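PDB 3KZW: cytosol aminopeptidase from Staphylococcus aureus subsp. aureus, which probably removes N-terminal amino acids from peptides in a metal-dependent reaction, as other leucine aminopeptidases do. Local coordinates for residues Phe481-Pro486 and Gly502-Thr507; Gly402-Ala407 and Asp428-Glu433; Asn201-Phe206 and Gly309-Val314; Val386-Ala391 and Pro477-Asp482; Ala279-Gly284 and Leu370-Ala375. All coordinates share one frame; numbering follows the deposited sequence.

Contact 1: Phe481-Pro486 and Gly502-Thr507; sequences FDIAGP and GFMIPT. With NA (sodium ion), chain S.
Pro486 and Phe503 bring the two backbones nearest to each other, CA to CA 6.5 Å, where the loop that follows strand 478-482 passes a type II beta turn from Gly502 to Ile505. The turn leads into helix 505-512 of the catalytic domain at its N-cap, and the loop packs on it through apolar side chains. Phe503 has its CG anti to the backbone N (chi1 -153°), and the ring lies flat against Pro486. Pro486 CB sits over the middle of that ring, 3.5 Å from the Phe503 ring centroid and only 2° off the normal, a clear CH-pi contact; Pro486 CG spreads toward the rim at Phe503 CE2, 3.7 Å away. Ile483 fills the next position along: its CG2 branch is 3.8 Å from Met504 CG and approaches the Phe503 ring obliquely at CD2, 4.2 Å. Met504, the N-cap residue, is bent at both chi2 and chi3, and the bends bring its terminal methyl over one face of Phe481. The methyl does the touching, with Met504 CE 3.6 Å from Phe481 CE1, while the sulfur stands obliquely in a Met-aromatic contact. Outside the two segments, Glu429 binds the start of the helix twice, through the Met504 amide and the Thr507 hydroxyl. On the far side of Pro486, the loop carbonyl binds a sodium ion: Gly485 O is 2.8 Å from the metal, which Thr488 OG1 and a water also bind, the water oxygen lying 2.4 Å from the sodium.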
# COMPACT_ATOMS: atom_id res chain seq x y z
N PHE A 481 -31.85 0.31 -6.30
CA PHE A 481 -31.13 1.49 -6.76
C PHE A 481 -29.87 1.75 -5.94
O PHE A 481 -29.95 2.16 -4.77
CB PHE A 481 -32.04 2.73 -6.71
CG PHE A 481 -33.18 2.69 -7.68
CD1 PHE A 481 -32.97 2.91 -9.04
CD2 PHE A 481 -34.48 2.46 -7.23
CE1 PHE A 481 -34.04 2.89 -9.93
CE2 PHE A 481 -35.55 2.45 -8.12
CZ PHE A 481 -35.33 2.66 -9.47
N ASP A 482 -28.71 1.51 -6.55
CA ASP A 482 -27.43 1.82 -5.92
C ASP A 482 -27.04 3.25 -6.26
O ASP A 482 -26.59 3.53 -7.38
CB ASP A 482 -26.35 0.83 -6.36
CG ASP A 482 -25.17 0.76 -5.38
OD1 ASP A 482 -24.94 1.72 -4.61
OD2 ASP A 482 -24.46 -0.27 -5.39
N ILE A 483 -27.22 4.15 -5.30
CA ILE A 483 -26.98 5.57 -5.50
C ILE A 483 -25.74 6.05 -4.73
O ILE A 483 -25.67 7.20 -4.30
CB ILE A 483 -28.22 6.43 -5.13
CG1 ILE A 483 -28.67 6.18 -3.69
CG2 ILE A 483 -29.36 6.16 -6.11
CD1 ILE A 483 -29.59 7.26 -3.12
N ALA A 484 -24.76 5.16 -4.57
CA ALA A 484 -23.52 5.49 -3.86
C ALA A 484 -22.81 6.70 -4.47
O ALA A 484 -22.23 7.51 -3.75
CB ALA A 484 -22.60 4.28 -3.84
N GLY A 485 -22.89 6.82 -5.79
CA GLY A 485 -22.26 7.91 -6.51
C GLY A 485 -23.06 9.20 -6.52
O GLY A 485 -22.63 10.20 -5.94
N PRO A 486 -24.23 9.19 -7.19
CA PRO A 486 -24.97 10.43 -7.46
C PRO A 486 -25.75 11.02 -6.28
O PRO A 486 -26.29 12.12 -6.40
CB PRO A 486 -25.93 10.02 -8.58
CG PRO A 486 -26.17 8.58 -8.34
CD PRO A 486 -24.89 8.02 -7.79
N GLY A 502 -30.35 14.73 -3.30
CA GLY A 502 -31.74 14.30 -3.27
C GLY A 502 -32.05 13.43 -4.48
O GLY A 502 -33.19 13.40 -4.96
N PHE A 503 -31.03 12.73 -4.96
CA PHE A 503 -31.12 11.92 -6.18
C PHE A 503 -32.24 10.89 -6.13
O PHE A 503 -32.49 10.29 -5.09
CB PHE A 503 -29.77 11.24 -6.45
CG PHE A 503 -29.52 10.95 -7.91
CD1 PHE A 503 -29.09 11.97 -8.76
CD2 PHE A 503 -29.71 9.68 -8.42
CE1 PHE A 503 -28.85 11.71 -10.11
CE2 PHE A 503 -29.48 9.41 -9.77
CZ PHE A 503 -29.05 10.43 -10.61
N MET A 504 -32.90 10.71 -7.28
CA MET A 504 -34.02 9.77 -7.45
C MET A 504 -35.39 10.36 -7.12
O MET A 504 -36.40 9.92 -7.69
CB MET A 504 -33.81 8.45 -6.70
CG MET A 504 -32.67 7.57 -7.23
SD MET A 504 -32.72 7.24 -9.00
CE MET A 504 -34.30 6.38 -9.16
N ILE A 505 -35.44 11.33 -6.21
CA ILE A 505 -36.71 11.96 -5.81
C ILE A 505 -37.50 12.50 -7.02
O ILE A 505 -38.68 12.19 -7.15
CB ILE A 505 -36.53 13.04 -4.70
CG1 ILE A 505 -35.93 12.41 -3.44
CG2 ILE A 505 -37.86 13.72 -4.38
CD1 ILE A 505 -35.46 13.42 -2.40
N PRO A 506 -36.85 13.29 -7.90
CA PRO A 506 -37.57 13.75 -9.10
C PRO A 506 -38.10 12.61 -9.97
O PRO A 506 -39.23 12.69 -10.45
CB PRO A 506 -36.50 14.54 -9.87
CG PRO A 506 -35.55 14.99 -8.84
CD PRO A 506 -35.49 13.87 -7.84
N THR A 507 -37.29 11.56 -10.15
CA THR A 507 -37.66 10.42 -10.98
C THR A 507 -38.85 9.64 -10.42
O THR A 507 -39.82 9.37 -11.14
CB THR A 507 -36.45 9.47 -11.20
OG1 THR A 507 -35.42 10.16 -11.91
CG2 THR A 507 -36.85 8.23 -12.00
NA NA S . -20.48 10.70 -4.26
O HOH W 1 -19.51 12.84 -4.66

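Contact 2: Gly402-Ala407 and Asp428-Glu433; sequences GDDKAA and DEMVFE
Met430 reaches Asp404 because its chain runs extended through chi2 and turns only at chi3 (-75°), while the Lys405 chain beside it stays extended until chi4 (68°), where it folds back toward Asp404. Met430 CE therefore ends at the carboxylate, 3.5 Å from Asp404 OD2, and the stem of the lysine lies across the base of the methionine, Lys405 CG 3.8 Å from Met430 CB. Farther out, Lys405 CD approaches the Phe432 ring obliquely, 4.0 Å from CE2. The lysine tip makes a salt bridge with its own neighbour: Lys405 NZ meets Asp404 OD1 on the syn side at 3.0 Å, and it also binds the carbonyl of Leu401. A second subunit packs against this end of the contact; its Glu440 pairs with Lys405 and its Thr439 hydrogen-bonds Asp404 OD2. The backbone pairing is parallel and centres on Ala406, whose N gives a nearly straight bond (172°) to Met430 O, 2.8 Å, and whose O takes one from Phe432 N, 2.9 Å. Ala406 and Val431 share a sheet face, CB to CG2 4.2 Å. The two strands belong to a beta-alpha-beta unit: strand 406-411, helix 414-426, strand 431-433. The helix packs on Val431 through Leu421 and Ser424, and strand 406-411 pairs on its other edge with strand 478-482, Ala407 bonding to Asp482.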
# COMPACT_ATOMS: atom_id res chain seq x y z
N GLY A 402 -19.34 5.59 -12.92
CA GLY A 402 -18.87 6.93 -12.57
C GLY A 402 -19.64 7.49 -11.39
O GLY A 402 -20.62 6.90 -10.94
N ASP A 403 -19.19 8.64 -10.89
CA ASP A 403 -19.77 9.24 -9.69
C ASP A 403 -21.13 9.91 -9.91
O ASP A 403 -21.86 10.15 -8.95
CB ASP A 403 -18.79 10.26 -9.10
CG ASP A 403 -19.07 10.55 -7.65
OD1 ASP A 403 -18.69 9.71 -6.79
OD2 ASP A 403 -19.67 11.61 -7.35
N ASP A 404 -21.47 10.20 -11.16
CA ASP A 404 -22.65 11.00 -11.47
C ASP A 404 -23.87 10.21 -11.98
O ASP A 404 -24.90 10.80 -12.32
CB ASP A 404 -22.29 12.12 -12.45
CG ASP A 404 -21.62 11.61 -13.72
OD1 ASP A 404 -21.30 10.40 -13.81
OD2 ASP A 404 -21.41 12.42 -14.64
N LYS A 405 -23.74 8.88 -12.03
CA LYS A 405 -24.81 8.02 -12.53
C LYS A 405 -25.21 6.98 -11.48
O LYS A 405 -24.37 6.52 -10.72
CB LYS A 405 -24.38 7.31 -13.81
CG LYS A 405 -23.85 8.23 -14.90
CD LYS A 405 -23.31 7.43 -16.07
CE LYS A 405 -22.32 8.26 -16.88
NZ LYS A 405 -21.07 8.55 -16.14
N ALA A 406 -26.49 6.63 -11.46
CA ALA A 406 -27.00 5.61 -10.54
C ALA A 406 -27.11 4.25 -11.20
O ALA A 406 -27.37 4.15 -12.41
CB ALA A 406 -28.35 6.03 -9.98
N ALA A 407 -26.91 3.19 -10.42
CA ALA A 407 -27.03 1.82 -10.91
C ALA A 407 -28.37 1.24 -10.51
O ALA A 407 -28.73 1.24 -9.33
CB ALA A 407 -25.89 0.96 -10.38
N ASP A 428 -33.47 14.78 -16.12
CA ASP A 428 -32.05 15.07 -15.88
C ASP A 428 -31.44 14.27 -14.72
O ASP A 428 -30.68 14.81 -13.90
CB ASP A 428 -31.82 16.58 -15.69
CG ASP A 428 -30.35 16.97 -15.78
OD1 ASP A 428 -29.67 16.51 -16.73
OD2 ASP A 428 -29.88 17.73 -14.91
N GLU A 429 -31.77 12.98 -14.65
CA GLU A 429 -31.17 12.08 -13.68
C GLU A 429 -30.65 10.82 -14.36
O GLU A 429 -31.42 10.02 -14.89
CB GLU A 429 -32.16 11.73 -12.55
CG GLU A 429 -32.43 12.88 -11.59
CD GLU A 429 -33.06 12.44 -10.27
OE1 GLU A 429 -34.09 11.73 -10.29
OE2 GLU A 429 -32.52 12.83 -9.21
N MET A 430 -29.33 10.65 -14.37
CA MET A 430 -28.70 9.52 -15.04
C MET A 430 -28.81 8.23 -14.22
O MET A 430 -28.19 8.09 -13.16
CB MET A 430 -27.25 9.84 -15.39
CG MET A 430 -27.12 10.83 -16.53
SD MET A 430 -25.41 11.06 -17.06
CE MET A 430 -24.76 12.09 -15.73
N VAL A 431 -29.61 7.30 -14.73
CA VAL A 431 -29.80 5.99 -14.12
C VAL A 431 -29.62 4.93 -15.21
O VAL A 431 -30.21 5.04 -16.28
CB VAL A 431 -31.20 5.84 -13.46
CG1 VAL A 431 -31.28 4.54 -12.68
CG2 VAL A 431 -31.51 7.02 -12.55
N PHE A 432 -28.81 3.92 -14.94
CA PHE A 432 -28.56 2.86 -15.91
C PHE A 432 -28.60 1.47 -15.30
O PHE A 432 -28.28 1.28 -14.12
CB PHE A 432 -27.24 3.11 -16.66
CG PHE A 432 -27.27 4.33 -17.54
CD1 PHE A 432 -27.80 4.26 -18.82
CD2 PHE A 432 -26.79 5.54 -17.07
CE1 PHE A 432 -27.85 5.39 -19.63
CE2 PHE A 432 -26.82 6.68 -17.88
CZ PHE A 432 -27.35 6.60 -19.16
N GLU A 433 -29.00 0.49 -16.11
CA GLU A 433 -29.18 -0.88 -15.63
C GLU A 433 -27.87 -1.66 -15.57
O GLU A 433 -27.03 -1.57 -16.47
CB GLU A 433 -30.20 -1.62 -16.50
CG GLU A 433 -30.66 -2.96 -15.90
CD GLU A 433 -31.56 -3.78 -16.83
OE1 GLU A 433 -31.90 -3.29 -17.93
OE2 GLU A 433 -31.91 -4.92 -16.45

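Contact 3: Asn201-Phe206 and Gly309-Val314; sequences NLARDF and GAANVV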
# COMPACT_ATOMS: atom_id res chain seq x y z
N ASN A 201 -35.11 19.26 -0.39
CA ASN A 201 -34.38 19.96 0.67
C ASN A 201 -34.56 19.33 2.04
O ASN A 201 -33.67 19.40 2.88
CB ASN A 201 -34.76 21.45 0.69
CG ASN A 201 -34.25 22.21 -0.52
OD1 ASN A 201 -33.50 21.67 -1.34
ND2 ASN A 201 -34.64 23.47 -0.64
N LEU A 202 -35.73 18.72 2.27
CA LEU A 202 -35.99 18.00 3.51
C LEU A 202 -35.06 16.80 3.62
O LEU A 202 -34.51 16.54 4.69
CB LEU A 202 -37.46 17.56 3.59
CG LEU A 202 -37.87 16.72 4.81
CD1 LEU A 202 -37.88 17.55 6.09
CD2 LEU A 202 -39.23 16.08 4.59
N ALA A 203 -34.90 16.08 2.51
CA ALA A 203 -33.98 14.95 2.43
C ALA A 203 -32.54 15.41 2.64
O ALA A 203 -31.77 14.76 3.36
CB ALA A 203 -34.14 14.24 1.10
N ARG A 204 -32.19 16.53 2.01
CA ARG A 204 -30.87 17.14 2.15
C ARG A 204 -30.54 17.51 3.59
O ARG A 204 -29.41 17.32 4.04
CB ARG A 204 -30.77 18.39 1.27
CG ARG A 204 -30.51 18.13 -0.20
CD ARG A 204 -30.65 19.41 -0.98
NE ARG A 204 -30.01 19.34 -2.28
CZ ARG A 204 -30.06 20.30 -3.20
NH1 ARG A 204 -30.72 21.42 -2.97
NH2 ARG A 204 -29.44 20.13 -4.36
N ASP A 205 -31.53 18.05 4.30
CA ASP A 205 -31.37 18.44 5.70
C ASP A 205 -31.00 17.26 6.59
O ASP A 205 -30.10 17.36 7.43
CB ASP A 205 -32.63 19.14 6.22
CG ASP A 205 -32.69 20.61 5.85
OD1 ASP A 205 -31.68 21.17 5.37
OD2 ASP A 205 -33.77 21.23 6.05
N PHE A 206 -31.69 16.13 6.40
CA PHE A 206 -31.38 14.91 7.13
C PHE A 206 -29.98 14.40 6.80
O PHE A 206 -29.26 13.94 7.68
CB PHE A 206 -32.42 13.82 6.84
CG PHE A 206 -33.72 14.00 7.57
CD1 PHE A 206 -33.76 14.09 8.96
CD2 PHE A 206 -34.92 14.07 6.86
CE1 PHE A 206 -34.97 14.26 9.63
CE2 PHE A 206 -36.13 14.24 7.52
CZ PHE A 206 -36.16 14.33 8.91
N GLY A 309 -30.29 7.24 1.29
CA GLY A 309 -31.36 6.38 0.80
C GLY A 309 -32.63 6.52 1.61
O GLY A 309 -33.71 6.69 1.05
N ALA A 310 -32.50 6.47 2.94
CA ALA A 310 -33.63 6.65 3.85
C ALA A 310 -34.19 8.07 3.76
O ALA A 310 -35.41 8.25 3.72
CB ALA A 310 -33.22 6.33 5.27
N ALA A 311 -33.30 9.05 3.72
CA ALA A 311 -33.68 10.46 3.61
C ALA A 311 -34.49 10.73 2.35
O ALA A 311 -35.50 11.43 2.40
CB ALA A 311 -32.44 11.35 3.66
N ASN A 312 -34.05 10.16 1.23
CA ASN A 312 -34.72 10.35 -0.05
C ASN A 312 -36.10 9.67 -0.13
O ASN A 312 -36.99 10.15 -0.83
CB ASN A 312 -33.81 9.93 -1.21
CG ASN A 312 -32.61 10.85 -1.38
OD1 ASN A 312 -32.40 11.78 -0.59
ND2 ASN A 312 -31.81 10.60 -2.40
N VAL A 313 -36.26 8.55 0.58
CA VAL A 313 -37.56 7.89 0.71
C VAL A 313 -38.54 8.81 1.44
O VAL A 313 -39.68 8.97 1.02
CB VAL A 313 -37.45 6.51 1.40
CG1 VAL A 313 -38.83 5.97 1.80
CG2 VAL A 313 -36.75 5.51 0.49
N VAL A 314 -38.08 9.41 2.54
CA VAL A 314 -38.86 10.38 3.30
C VAL A 314 -39.27 11.55 2.40
O VAL A 314 -40.42 12.00 2.45
CB VAL A 314 -38.10 10.89 4.56
CG1 VAL A 314 -38.87 12.00 5.26
CG2 VAL A 314 -37.83 9.75 5.53
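Ala203 faces Ala311 at the crossing of two helices in the alpha/beta catalytic domain, an antiparallel pair whose axes come within 8.0 Å at an angle of 151°. Small side chains let the helices approach: the CA atoms of Ala203 and Ala311 are 4.7 Å apart, and the two methyls, CB to CB, 4.2 Å. The aromatic partner is Phe206. Its CB lies against the methyl of Ala311, CB to CB 4.0 Å. From there CG leaves anti to the carbonyl carbon (chi1 -77°), which carries the ring out alongside helix 308-322, and near its end CE2 meets Val314 CG1 at 4.2 Å, obliquely to the ring. Val314 CG1 also takes Leu202 CD2, again at 4.2 Å, so one methyl branch is shared by two side chains of the facing helix, each crossing it at about a right angle. The Phe206 ring further makes an edge-to-face contact with Phe219 of helix 216-226. At the other end, Ile505 of helix 505-512 packs on Ala203 and on Asn312. The Asn312 amide brings its oxygen to the alanine, OD1 3.5 Å from Ala203 CB, and turns ND2 to a weak hydrogen bond with Phe503 O.

Contact 4: Val386-Ala391 and Pro477-Asp482; sequences VIMDFA and PHIHFD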
# COMPACT_ATOMS: atom_id res chain seq x y z
N VAL A 386 -45.00 -3.61 -6.01
CA VAL A 386 -43.58 -3.45 -6.35
C VAL A 386 -42.78 -2.99 -5.13
O VAL A 386 -43.29 -2.25 -4.29
CB VAL A 386 -43.38 -2.48 -7.56
CG1 VAL A 386 -43.76 -1.04 -7.20
CG2 VAL A 386 -41.95 -2.55 -8.09
N ILE A 387 -41.54 -3.45 -5.04
CA ILE A 387 -40.62 -3.00 -4.00
C ILE A 387 -39.48 -2.24 -4.65
O ILE A 387 -38.84 -2.72 -5.59
CB ILE A 387 -40.07 -4.19 -3.15
CG1 ILE A 387 -41.21 -4.93 -2.45
CG2 ILE A 387 -39.04 -3.69 -2.13
CD1 ILE A 387 -40.80 -6.24 -1.80
N MET A 388 -39.23 -1.03 -4.16
CA MET A 388 -38.10 -0.22 -4.62
C MET A 388 -37.24 0.16 -3.43
O MET A 388 -37.72 0.79 -2.48
CB MET A 388 -38.58 1.03 -5.34
CG MET A 388 -39.26 0.76 -6.66
SD MET A 388 -39.86 2.26 -7.44
CE MET A 388 -40.98 1.57 -8.66
N ASP A 389 -35.97 -0.22 -3.47
CA ASP A 389 -35.04 0.15 -2.42
C ASP A 389 -34.01 1.17 -2.91
O ASP A 389 -33.60 1.14 -4.07
CB ASP A 389 -34.39 -1.08 -1.77
CG ASP A 389 -33.29 -1.70 -2.63
OD1 ASP A 389 -32.17 -1.15 -2.66
OD2 ASP A 389 -33.55 -2.74 -3.27
N PHE A 390 -33.61 2.06 -2.00
CA PHE A 390 -32.68 3.14 -2.31
C PHE A 390 -31.55 3.12 -1.30
O PHE A 390 -31.79 3.22 -0.09
CB PHE A 390 -33.39 4.50 -2.29
CG PHE A 390 -34.58 4.58 -3.20
CD1 PHE A 390 -35.83 4.12 -2.78
CD2 PHE A 390 -34.46 5.10 -4.48
CE1 PHE A 390 -36.94 4.18 -3.63
CE2 PHE A 390 -35.56 5.17 -5.34
CZ PHE A 390 -36.80 4.70 -4.91
N ALA A 391 -30.32 2.98 -1.79
CA ALA A 391 -29.16 2.81 -0.91
C ALA A 391 -27.85 3.27 -1.53
O ALA A 391 -27.62 3.10 -2.74
CB ALA A 391 -29.04 1.36 -0.47
N PRO A 477 -42.03 -8.18 -7.65
CA PRO A 477 -41.29 -7.21 -8.46
C PRO A 477 -40.44 -6.28 -7.60
O PRO A 477 -40.96 -5.60 -6.71
CB PRO A 477 -42.40 -6.43 -9.16
CG PRO A 477 -43.48 -7.44 -9.35
CD PRO A 477 -43.43 -8.32 -8.12
N HIS A 478 -39.13 -6.28 -7.86
CA HIS A 478 -38.17 -5.57 -7.02
C HIS A 478 -37.17 -4.81 -7.88
O HIS A 478 -36.53 -5.38 -8.77
CB HIS A 478 -37.43 -6.58 -6.13
CG HIS A 478 -36.63 -5.95 -5.03
ND1 HIS A 478 -36.36 -6.61 -3.84
CD2 HIS A 478 -36.03 -4.74 -4.92
CE1 HIS A 478 -35.63 -5.83 -3.06
NE2 HIS A 478 -35.42 -4.69 -3.70
N ILE A 479 -37.03 -3.51 -7.62
CA ILE A 479 -35.97 -2.71 -8.23
C ILE A 479 -35.02 -2.17 -7.15
O ILE A 479 -35.45 -1.53 -6.19
CB ILE A 479 -36.50 -1.56 -9.10
CG1 ILE A 479 -37.46 -2.08 -10.17
CG2 ILE A 479 -35.33 -0.83 -9.77
CD1 ILE A 479 -38.23 -1.00 -10.90
N HIS A 480 -33.73 -2.43 -7.33
CA HIS A 480 -32.70 -1.97 -6.41
C HIS A 480 -31.91 -0.81 -7.03
O HIS A 480 -31.39 -0.92 -8.14
CB HIS A 480 -31.77 -3.13 -6.05
CG HIS A 480 -30.50 -2.71 -5.37
ND1 HIS A 480 -30.48 -2.10 -4.14
CD2 HIS A 480 -29.21 -2.82 -5.76
CE1 HIS A 480 -29.23 -1.84 -3.80
NE2 HIS A 480 -28.44 -2.27 -4.76
N PHE A 481 -31.85 0.31 -6.30
CA PHE A 481 -31.13 1.49 -6.76
C PHE A 481 -29.87 1.75 -5.94
O PHE A 481 -29.95 2.16 -4.77
CB PHE A 481 -32.04 2.73 -6.71
CG PHE A 481 -33.18 2.69 -7.68
CD1 PHE A 481 -32.97 2.91 -9.04
CD2 PHE A 481 -34.48 2.46 -7.23
CE1 PHE A 481 -34.04 2.89 -9.93
CE2 PHE A 481 -35.55 2.45 -8.12
CZ PHE A 481 -35.33 2.66 -9.47
N ASP A 482 -28.71 1.51 -6.55
CA ASP A 482 -27.43 1.82 -5.92
C ASP A 482 -27.04 3.25 -6.26
O ASP A 482 -26.59 3.53 -7.38
CB ASP A 482 -26.35 0.83 -6.36
CG ASP A 482 -25.17 0.76 -5.38
OD1 ASP A 482 -24.94 1.72 -4.61
OD2 ASP A 482 -24.46 -0.27 -5.39
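Asp389 is the tight centre of this contact, its carboxylate set between His478 and His480 on one face of a parallel strand pair. Its CG stands between the backbone N and the carbonyl carbon (chi1 76°), and this brings both oxygens over the facing strand. Asp389 OD2 uses its anti lone pair to accept the N-H of His478 NE2, 2.7 Å away and near the ring plane, with the carboxylate turned almost perpendicular to that ring (82°). Asp389 OD1 accepts from His480 ND1; the modelled separation is doubtfully short, but the carboxylate again meets a ring edge. The His478 ring is held further by Ile387 CG2 over one face, 4.1 Å from its centroid, and by Ser473 at ND1. Five backbone hydrogen bonds join the strands, from Ile387 N to Pro477 O (2.8 Å) at one end to Ala391 N to Phe481 O (3.1 Å) at the other. On the reverse face the Phe390 and Phe481 rings are near parallel and barely overlap, with one close edge. Looser are Met388 CG, 4.4 Å from Ile479 CB, and the partly exposed Pro477 end. Helices 414-426 and 505-512 cover that apolar face, while helix 461-470 covers the aspartate and histidines. Strand 278-285 pairs with the other edge of 386-391, and strand 406-411 runs antiparallel on the far edge of 478-482.

Contact 5: Ala279-Gly284 and Leu370-Ala375; sequences ALVGKG and LVLADA
Val281 of the strand points one methyl into the helix, between Leu372 and Ala375. That branch is CG1, anti to the backbone N (chi1 -178°), and it meets Ala375 CB at 3.6 Å and Leu372 CD2 at 3.9 Å. The leucine comes in obliquely to the valine: its CB starts off to one side of the strand, and CD2 is the branch that reaches back to it. There CD2 lies over the backbone, 4.0 Å from Lys283 N, and close to the lysine stem, 4.2 Å from Lys283 CB. Lys283 is extended; its CB and CG brush the helix, Lys283 CG lying 4.3 Å from Val371 CG2, before the chain leads away. Beyond the contact NZ hydrogen-bonds Thr392 O and forms a salt bridge with Asp306. Gly282, between Val281 and Lys283 in the strand, has its backbone near Leu372 CD2. The axes pass 8.4 Å apart at 149°, so helix 368-380 lies roughly antiparallel on the sheet, the usual packing of a helix on strands in an alpha/beta fold. It spans two further strands, with Leu372 touching Ala391 of strand 386-391 and Ala375 touching Val332 of strand 328-338, while helix 248-254 packs on Val371.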
# COMPACT_ATOMS: atom_id res chain seq x y z
N ALA A 279 -44.06 -0.31 -2.12
CA ALA A 279 -43.06 -0.38 -1.06
C ALA A 279 -41.81 0.40 -1.44
O ALA A 279 -41.20 0.14 -2.48
CB ALA A 279 -42.71 -1.82 -0.73
N LEU A 280 -41.44 1.35 -0.59
CA LEU A 280 -40.21 2.10 -0.75
C LEU A 280 -39.29 1.85 0.45
O LEU A 280 -39.59 2.27 1.57
CB LEU A 280 -40.49 3.59 -0.93
CG LEU A 280 -41.40 4.03 -2.08
CD1 LEU A 280 -41.66 5.53 -2.00
CD2 LEU A 280 -40.81 3.68 -3.45
N VAL A 281 -38.19 1.16 0.20
CA VAL A 281 -37.25 0.77 1.24
C VAL A 281 -35.99 1.63 1.20
O VAL A 281 -35.42 1.85 0.13
CB VAL A 281 -36.87 -0.73 1.12
CG1 VAL A 281 -35.92 -1.15 2.24
CG2 VAL A 281 -38.13 -1.60 1.14
N GLY A 282 -35.56 2.12 2.35
CA GLY A 282 -34.40 3.01 2.43
C GLY A 282 -33.34 2.57 3.42
O GLY A 282 -33.66 2.18 4.55
N LYS A 283 -32.08 2.64 3.00
CA LYS A 283 -30.95 2.35 3.87
C LYS A 283 -30.67 3.57 4.76
O LYS A 283 -30.29 4.63 4.27
CB LYS A 283 -29.72 1.99 3.04
CG LYS A 283 -28.45 1.76 3.85
CD LYS A 283 -27.23 1.72 2.95
CE LYS A 283 -25.95 1.88 3.75
NZ LYS A 283 -24.73 1.84 2.91
N GLY A 284 -30.86 3.39 6.06
CA GLY A 284 -30.70 4.48 7.01
C GLY A 284 -29.51 4.34 7.95
O GLY A 284 -29.66 4.51 9.16
N LEU A 370 -27.28 -5.95 4.48
CA LEU A 370 -27.80 -6.67 5.65
C LEU A 370 -29.06 -6.01 6.20
O LEU A 370 -30.06 -6.70 6.43
CB LEU A 370 -26.73 -6.79 6.74
CG LEU A 370 -25.49 -7.64 6.43
CD1 LEU A 370 -24.43 -7.42 7.50
CD2 LEU A 370 -25.83 -9.13 6.31
N VAL A 371 -29.01 -4.70 6.42
CA VAL A 371 -30.17 -3.98 6.95
C VAL A 371 -31.31 -3.90 5.93
O VAL A 371 -32.48 -3.90 6.31
CB VAL A 371 -29.81 -2.57 7.51
CG1 VAL A 371 -28.77 -2.69 8.62
CG2 VAL A 371 -29.34 -1.62 6.42
N LEU A 372 -30.96 -3.83 4.64
CA LEU A 372 -31.95 -3.82 3.57
C LEU A 372 -32.67 -5.15 3.48
O LEU A 372 -33.87 -5.19 3.24
CB LEU A 372 -31.29 -3.49 2.22
CG LEU A 372 -30.88 -2.05 1.94
CD1 LEU A 372 -29.92 -2.00 0.76
CD2 LEU A 372 -32.10 -1.15 1.68
N ALA A 373 -31.93 -6.24 3.70
CA ALA A 373 -32.49 -7.59 3.66
C ALA A 373 -33.65 -7.76 4.64
O ALA A 373 -34.71 -8.28 4.27
CB ALA A 373 -31.40 -8.61 3.94
N ASP A 374 -33.45 -7.31 5.88
CA ASP A 374 -34.49 -7.37 6.91
C ASP A 374 -35.66 -6.44 6.57
O ASP A 374 -36.82 -6.78 6.79
CB ASP A 374 -33.92 -7.03 8.29
CG ASP A 374 -33.34 -8.25 9.00
OD1 ASP A 374 -33.41 -9.38 8.47
OD2 ASP A 374 -32.81 -8.08 10.12
N ALA A 375 -35.33 -5.27 6.03
CA ALA A 375 -36.34 -4.27 5.67
C ALA A 375 -37.18 -4.70 4.47
O ALA A 375 -38.40 -4.50 4.46
CB ALA A 375 -35.68 -2.92 5.42

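All five contacts lie in the catalytic domain, and all but contact 3 reach its large mixed sheet. Strands 278-285, 386-391, 478-482 and 406-411 are consecutive neighbours, so contacts 5, 4 and 2 follow one another across it, the centres of 5 and 2 lying about 21 Å apart. Contact 1 shares Phe481 and Asp482 with contact 4 and lies about 8 Å from contact 2, centre to centre. Along the chain contact 2 is nested within the loop that contact 4 closes, whereas contacts 3 and 5 cross. Contact 3 joins helix 188-208 to helix 308-322, which packs on strand 328-338. Segments far apart in sequence thus meet in one sheet-centred domain, with contact 2 reaching the subunit interface.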